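Local coordinates for protein DMATS type aromatic prenyltransferase (Streptomyces coelicolor, PDB 6ZS0) that probably transfers a dimethylallyl group from dimethylallyl diphosphate to position 5 of the tryptophan indole, as an aromatic prenyltransferase of the ABBA-barrel fold, at residues D210-A214 with G215-R219; L273-V277 with R278-R282; G226-P229 with T230-E233. One frame throughout, in Å; residues are numbered along the deposited sequence.

Contact 1 (D210-A214 with G215-R219); sequences DNLTA and GRAAR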
loop_
_atom_site.group_PDB
_atom_site.type_symbol
_atom_site.label_atom_id
_atom_site.label_comp_id
_atom_site.label_asym_id
_atom_site.label_seq_id
_atom_site.Cartn_x
_atom_site.Cartn_y
_atom_site.Cartn_z
ATOM N N ASP A 210 -9.466 -12.745 -8.402
ATOM C CA ASP A 210 -10.935 -12.676 -8.303
ATOM C C ASP A 210 -11.468 -13.960 -7.659
ATOM O O ASP A 210 -10.990 -15.060 -8.034
ATOM C CB ASP A 210 -11.538 -12.463 -9.683
ATOM C CG ASP A 210 -11.080 -11.207 -10.404
ATOM O OD1 ASP A 210 -10.475 -10.345 -9.770
ATOM O OD2 ASP A 210 -11.343 -11.119 -11.630
ATOM N N ASN A 211 -12.415 -13.813 -6.744
ATOM C CA ASN A 211 -13.165 -14.916 -6.084
ATOM C C ASN A 211 -12.146 -15.882 -5.484
ATOM O O ASN A 211 -12.253 -17.120 -5.668
ATOM C CB ASN A 211 -14.116 -15.610 -7.058
ATOM C CG ASN A 211 -15.064 -14.628 -7.706
ATOM O OD1 ASN A 211 -15.692 -13.815 -7.026
ATOM N ND2 ASN A 211 -15.171 -14.687 -9.018
ATOM N N LEU A 212 -11.136 -15.351 -4.826
ATOM C CA LEU A 212 -10.100 -16.212 -4.209
ATOM C C LEU A 212 -10.710 -17.096 -3.127
ATOM O O LEU A 212 -11.553 -16.640 -2.346
ATOM C CB LEU A 212 -8.990 -15.339 -3.614
ATOM C CG LEU A 212 -7.746 -16.054 -3.089
ATOM C CD1 LEU A 212 -6.962 -16.787 -4.173
ATOM C CD2 LEU A 212 -6.854 -15.052 -2.407
ATOM N N THR A 213 -10.258 -18.355 -3.082
ATOM C CA THR A 213 -10.602 -19.315 -2.018
ATOM C C THR A 213 -9.392 -19.591 -1.140
ATOM O O THR A 213 -8.248 -19.299 -1.539
ATOM C CB THR A 213 -11.058 -20.658 -2.607
ATOM O OG1 THR A 213 -9.956 -21.184 -3.355
ATOM C CG2 THR A 213 -12.280 -20.489 -3.472
ATOM N N ALA A 214 -9.654 -20.130 0.039
ATOM C CA ALA A 214 -8.617 -20.419 1.027
ATOM C C ALA A 214 -7.619 -21.422 0.407
ATOM O O ALA A 214 -6.429 -21.211 0.525
ATOM C CB ALA A 214 -9.267 -20.945 2.281
ATOM N N GLY A 215 -8.116 -22.457 -0.273
ATOM C CA GLY A 215 -7.269 -23.466 -0.936
ATOM C C GLY A 215 -6.416 -22.875 -2.034
ATOM O O GLY A 215 -5.242 -23.237 -2.137
ATOM N N ARG A 216 -6.984 -21.991 -2.860
ATOM C CA ARG A 216 -6.228 -21.394 -3.981
ATOM C C ARG A 216 -5.151 -20.476 -3.385
ATOM O O ARG A 216 -4.003 -20.479 -3.886
ATOM C CB ARG A 216 -7.157 -20.678 -4.959
ATOM C CG ARG A 216 -6.475 -20.347 -6.275
ATOM C CD ARG A 216 -7.365 -19.649 -7.279
ATOM N NE ARG A 216 -8.605 -20.402 -7.449
ATOM C CZ ARG A 216 -9.813 -19.958 -7.160
ATOM N NH1 ARG A 216 -9.990 -18.692 -6.806
ATOM N NH2 ARG A 216 -10.857 -20.764 -7.274
ATOM N N ALA A 217 -5.503 -19.753 -2.334
ATOM C CA ALA A 217 -4.603 -18.815 -1.628
ATOM C C ALA A 217 -3.376 -19.587 -1.126
ATOM O O ALA A 217 -2.265 -19.129 -1.315
ATOM C CB ALA A 217 -5.348 -18.152 -0.509
ATOM N N ALA A 218 -3.600 -20.771 -0.580
ATOM C CA ALA A 218 -2.540 -21.684 -0.079
ATOM C C ALA A 218 -1.578 -22.111 -1.198
ATOM O O ALA A 218 -0.454 -22.525 -0.873
ATOM C CB ALA A 218 -3.204 -22.878 0.549
ATOM N N ARG A 219 -1.972 -22.032 -2.469
ATOM C CA ARG A 219 -1.157 -22.488 -3.625
ATOM C C ARG A 219 -0.489 -21.321 -4.372
ATOM O O ARG A 219 0.183 -21.593 -5.362
ATOM C CB ARG A 219 -2.036 -23.351 -4.546
ATOM C CG ARG A 219 -2.338 -24.716 -3.947
ATOM C CD ARG A 219 -3.161 -25.622 -4.842
ATOM N NE ARG A 219 -4.571 -25.243 -4.821
ATOM C CZ ARG A 219 -5.197 -24.560 -5.778
ATOM N NH1 ARG A 219 -6.477 -24.276 -5.632
ATOM N NH2 ARG A 219 -4.550 -24.162 -6.868
HETATM O O HOH W 1 -8.508 -16.318 -7.384
HETATM O O HOH W 2 -13.666 -19.759 -6.821
#
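L212 and A217 form the close-packed inner side of this helix start. With CG anti to the backbone N (chi1 -173°), the end of L212 comes closer to the helix and its CD2 meets A217 CB at 3.9 Å, while CD1 of L212 passes beside R216 CB, 4.0 Å away. L273 of strand 270-275 and F236 of helix 229-240 pack against the same leucine. T213 is the N-cap: its OG1 accepts from R216 N at 3.1 Å, and its carbonyl O takes the N-H of A217 at 2.9 Å, the first turn closing behind it. The outer side is looser and wet. Here the exposed R216 bends at chi3 and folds back over the cap; T213 OG1 sits over the centre of one guanidinium face, 4.0 Å from its plane. NH1 donates to N211 O at 3.0 Å, a bond that runs in the guanidinium plane but meets the carbonyl from above its own plane. One water links NH1 to D210 O and another links NH2 to N211 O. Held by a main-chain carbonyl and two bridging waters, R216 thereby ties the 210-213 loop to helix 214-217.

Contact 2 (L273-V277 with R278-R282); sequences LYIPV and RDYVR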
loop_
_atom_site.group_PDB
_atom_site.type_symbol
_atom_site.label_atom_id
_atom_site.label_comp_id
_atom_site.label_asym_id
_atom_site.label_seq_id
_atom_site.Cartn_x
_atom_site.Cartn_y
_atom_site.Cartn_z
ATOM N N LEU A 273 0.028 -11.897 0.878
ATOM C CA LEU A 273 -1.416 -11.947 0.541
ATOM C C LEU A 273 -2.164 -10.790 1.194
ATOM O O LEU A 273 -2.011 -10.596 2.403
ATOM C CB LEU A 273 -2.013 -13.275 0.997
ATOM C CG LEU A 273 -3.488 -13.472 0.650
ATOM C CD1 LEU A 273 -3.688 -13.601 -0.838
ATOM C CD2 LEU A 273 -4.046 -14.710 1.337
ATOM N N TYR A 274 -2.903 -10.030 0.381
ATOM C CA TYR A 274 -3.686 -8.837 0.788
ATOM C C TYR A 274 -5.177 -9.179 0.701
ATOM O O TYR A 274 -5.664 -9.607 -0.380
ATOM C CB TYR A 274 -3.400 -7.646 -0.130
ATOM C CG TYR A 274 -1.949 -7.225 -0.222
ATOM C CD1 TYR A 274 -1.448 -6.168 0.533
ATOM C CD2 TYR A 274 -1.082 -7.877 -1.081
ATOM C CE1 TYR A 274 -0.105 -5.797 0.451
ATOM C CE2 TYR A 274 0.246 -7.496 -1.201
ATOM C CZ TYR A 274 0.747 -6.478 -0.416
ATOM O OH TYR A 274 2.074 -6.134 -0.505
ATOM N N ILE A 275 -5.888 -9.019 1.805
ATOM C CA ILE A 275 -7.357 -9.195 1.860
ATOM C C ILE A 275 -8.009 -7.836 2.122
ATOM O O ILE A 275 -7.726 -7.202 3.133
ATOM C CB ILE A 275 -7.734 -10.231 2.937
ATOM C CG1 ILE A 275 -7.041 -11.586 2.739
ATOM C CG2 ILE A 275 -9.239 -10.375 3.015
ATOM C CD1 ILE A 275 -7.315 -12.250 1.468
ATOM N N PRO A 276 -8.940 -7.393 1.251
ATOM C CA PRO A 276 -9.671 -6.133 1.445
ATOM C C PRO A 276 -10.756 -6.286 2.528
ATOM O O PRO A 276 -11.959 -6.300 2.230
ATOM C CB PRO A 276 -10.231 -5.856 0.051
ATOM C CG PRO A 276 -10.438 -7.212 -0.535
ATOM C CD PRO A 276 -9.294 -8.053 -0.010
ATOM N N VAL A 277 -10.296 -6.314 3.776
ATOM C CA VAL A 277 -11.158 -6.651 4.949
ATOM C C VAL A 277 -12.341 -5.676 5.029
ATOM O O VAL A 277 -13.396 -6.086 5.505
ATOM C CB VAL A 277 -10.339 -6.666 6.248
ATOM C CG1 VAL A 277 -9.734 -5.341 6.563
ATOM C CG2 VAL A 277 -11.162 -7.143 7.438
ATOM N N ARG A 278 -12.199 -4.435 4.539
ATOM C CA ARG A 278 -13.291 -3.432 4.645
ATOM C C ARG A 278 -14.538 -3.916 3.933
ATOM O O ARG A 278 -15.621 -3.395 4.224
ATOM C CB ARG A 278 -12.887 -2.037 4.137
ATOM C CG ARG A 278 -12.517 -1.935 2.664
ATOM C CD ARG A 278 -12.373 -0.472 2.288
ATOM N NE ARG A 278 -13.694 0.137 2.357
ATOM C CZ ARG A 278 -13.962 1.451 2.487
ATOM N NH1 ARG A 278 -15.213 1.843 2.563
ATOM N NH2 ARG A 278 -13.004 2.337 2.531
ATOM N N ASP A 279 -14.418 -4.815 2.940
ATOM C CA ASP A 279 -15.577 -5.328 2.172
ATOM C C ASP A 279 -16.256 -6.488 2.904
ATOM O O ASP A 279 -17.285 -6.893 2.445
ATOM C CB ASP A 279 -15.155 -5.788 0.780
ATOM C CG ASP A 279 -14.788 -4.668 -0.157
ATOM O OD1 ASP A 279 -14.936 -3.490 0.231
ATOM O OD2 ASP A 279 -14.453 -4.994 -1.317
ATOM N N TYR A 280 -15.725 -6.939 4.040
ATOM C CA TYR A 280 -16.136 -8.244 4.650
ATOM C C TYR A 280 -16.529 -8.063 6.114
ATOM O O TYR A 280 -16.647 -9.084 6.808
ATOM C CB TYR A 280 -15.018 -9.294 4.501
ATOM C CG TYR A 280 -14.681 -9.552 3.051
ATOM C CD1 TYR A 280 -15.628 -10.036 2.181
ATOM C CD2 TYR A 280 -13.423 -9.285 2.547
ATOM C CE1 TYR A 280 -15.361 -10.220 0.838
ATOM C CE2 TYR A 280 -13.116 -9.490 1.215
ATOM C CZ TYR A 280 -14.088 -9.970 0.352
ATOM O OH TYR A 280 -13.845 -10.131 -0.985
ATOM N N VAL A 281 -16.726 -6.832 6.566
ATOM C CA VAL A 281 -17.057 -6.529 7.983
ATOM C C VAL A 281 -18.274 -5.612 8.042
ATOM O O VAL A 281 -18.516 -4.895 7.080
ATOM C CB VAL A 281 -15.875 -5.861 8.688
ATOM C CG1 VAL A 281 -14.701 -6.798 8.794
ATOM C CG2 VAL A 281 -15.486 -4.563 8.005
ATOM N N ARG A 282 -18.934 -5.569 9.200
ATOM C CA ARG A 282 -20.020 -4.593 9.470
ATOM C C ARG A 282 -19.420 -3.220 9.755
ATOM O O ARG A 282 -20.071 -2.240 9.450
ATOM C CB ARG A 282 -20.838 -5.008 10.691
ATOM C CG ARG A 282 -21.554 -6.333 10.556
ATOM C CD ARG A 282 -22.263 -6.687 11.866
ATOM N NE ARG A 282 -23.103 -7.881 11.773
ATOM C CZ ARG A 282 -22.674 -9.144 11.888
ATOM N NH1 ARG A 282 -23.542 -10.142 11.786
ATOM N NH2 ARG A 282 -21.386 -9.403 12.085
#
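The ring of Y280 has V277 CA at its edge and P276 O close to its CD2, 3.3 Å away; P276 O and I275 CG2 both approach obliquely. Over the centre of one face lies D279 CB, 4.1 Å above the ring plane of Y280. These residues belong to the exit of barrel strand 270-275, where P276 is the centre of an inverse gamma turn and the chain then passes into a short 3-10 turn. Two i to i+3 bonds define that turn: D279 N donates to P276 O at 3.0 Å, and Y280 N to V277 O at 2.9 Å, the second donor standing 52° out of the carbonyl plane. Y280 has its CG anti to the carbonyl carbon (chi1 -60°), which turns the ring back along the chain, CE2 lying 3.9 Å from P276 CG and CD2 4.3 Å from I275 CG2. Its hydroxyl is bonded to the backbone N of G251, so the far end of the ring is fixed as well; D279 makes a salt bridge with R252 nearby. The aromatic group therefore joins the end of the strand to the loop before strand 254-260. V277 also packs on I324 of strand 324-332 and A287 of helix 284-297, and V281 faces that helix too. Between the two valines, V277 CG2 meets V281 CG1 at 3.8 Å, and CG1 and CG2 of V281 each lie 3.6 Å from V277 O.

Contact 3 (G226-P229 with T230-E233); sequences GLVP and TAVE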
loop_
_atom_site.group_PDB
_atom_site.type_symbol
_atom_site.label_atom_id
_atom_site.label_comp_id
_atom_site.label_asym_id
_atom_site.label_seq_id
_atom_site.Cartn_x
_atom_site.Cartn_y
_atom_site.Cartn_z
ATOM N N GLY A 226 8.469 -17.778 2.344
ATOM C CA GLY A 226 8.387 -17.330 3.754
ATOM C C GLY A 226 7.113 -17.732 4.489
ATOM O O GLY A 226 7.075 -17.526 5.704
ATOM N N LEU A 227 6.075 -18.211 3.797
ATOM C CA LEU A 227 4.793 -18.638 4.426
ATOM C C LEU A 227 4.555 -20.115 4.140
ATOM O O LEU A 227 5.056 -20.611 3.102
ATOM C CB LEU A 227 3.617 -17.811 3.888
ATOM C CG LEU A 227 3.688 -16.302 4.107
ATOM C CD1 LEU A 227 2.383 -15.644 3.675
ATOM C CD2 LEU A 227 3.981 -15.955 5.553
ATOM N N VAL A 228 3.798 -20.773 5.017
ATOM C CA VAL A 228 3.397 -22.200 4.871
ATOM C C VAL A 228 1.897 -22.233 4.599
ATOM O O VAL A 228 1.160 -21.412 5.136
ATOM C CB VAL A 228 3.828 -23.040 6.092
ATOM C CG1 VAL A 228 5.338 -22.951 6.307
ATOM C CG2 VAL A 228 3.087 -22.671 7.374
ATOM N N PRO A 229 1.415 -23.145 3.718
ATOM C CA PRO A 229 0.008 -23.177 3.297
ATOM C C PRO A 229 -1.046 -23.066 4.410
ATOM O O PRO A 229 -2.030 -22.395 4.199
ATOM C CB PRO A 229 -0.131 -24.544 2.612
ATOM C CG PRO A 229 1.257 -24.843 2.079
ATOM C CD PRO A 229 2.215 -24.187 3.052
ATOM N N THR A 230 -0.819 -23.700 5.562
ATOM C CA THR A 230 -1.763 -23.693 6.713
ATOM C C THR A 230 -1.864 -22.273 7.301
ATOM O O THR A 230 -2.985 -21.907 7.744
ATOM C CB THR A 230 -1.373 -24.762 7.745
ATOM O OG1 THR A 230 0.042 -24.718 7.930
ATOM C CG2 THR A 230 -1.778 -26.152 7.313
ATOM N N ALA A 231 -0.765 -21.503 7.318
ATOM C CA ALA A 231 -0.731 -20.119 7.849
ATOM C C ALA A 231 -1.509 -19.222 6.885
ATOM O O ALA A 231 -2.200 -18.319 7.338
ATOM C CB ALA A 231 0.682 -19.608 8.036
ATOM N N VAL A 232 -1.381 -19.482 5.599
ATOM C CA VAL A 232 -2.044 -18.665 4.552
ATOM C C VAL A 232 -3.551 -18.933 4.639
ATOM O O VAL A 232 -4.328 -17.964 4.605
ATOM C CB VAL A 232 -1.452 -18.947 3.161
ATOM C CG1 VAL A 232 -2.206 -18.198 2.076
ATOM C CG2 VAL A 232 0.023 -18.580 3.108
ATOM N N GLU A 233 -3.963 -20.193 4.822
ATOM C CA GLU A 233 -5.404 -20.551 4.911
ATOM C C GLU A 233 -6.000 -19.963 6.183
ATOM O O GLU A 233 -7.104 -19.438 6.112
ATOM C CB GLU A 233 -5.636 -22.064 4.877
ATOM C CG GLU A 233 -5.342 -22.670 3.525
ATOM C CD GLU A 233 -6.131 -23.917 3.187
ATOM O OE1 GLU A 233 -7.300 -24.030 3.646
ATOM O OE2 GLU A 233 -5.596 -24.760 2.436
#
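With CG1 of V232 anti to its backbone N (chi1 175°), CG2 is turned back toward L227, 3.8 Å from CB and equally close to CD1; the two side chains cross at about a right angle. On the other flank V228 has chi1 -58°, which sets CG2 between its backbone N and carbonyl carbon and carries it to 3.7 Å from T230 OG1 and 4.0 Å from A231 CB. V228 O, beside V232 CG2 and A231 CB, accepts twice. V232 N reaches it at 3.2 Å in the carbonyl plane, whereas A231 N, at 2.9 Å, comes from above that plane with a more bent N-H...O angle of 130°. The next carbonyl, P229 O, takes E233 N at 3.0 Å, and CG of E233 rests against the same oxygen. The E233 carboxylate turns to R237 in a salt bridge. L227 and V232 are buried, against F271 and L273 respectively of strand 270-275, while V228, P229 and T230 are exposed. V228 takes the N-cap position without a side-chain capping bond, and P229 follows at N1, a common place for proline because an N-H there would have no helix partner; this opens helix 229-240 on the outside of the ABBA barrel.

From the N terminus, contact 1 comes first, turning the chain from strand 202-209 into the short helix 214-217. Contact 3 follows, starting helix 229-240 after the intervening loop, and contact 2 comes last, leading strand 270-275 out toward helix 284-297. Each closes a local turn, and they run in series without nesting or crossing. In space they adjoin: A217 and A218 of contact 1 meet V232 and E233 of contact 3, bringing the two consecutive helices together. L273 of contact 2 is shared, touching L212 and A217 on one hand and V232 on the other. The barrel strand is thereby joined to both outer helices.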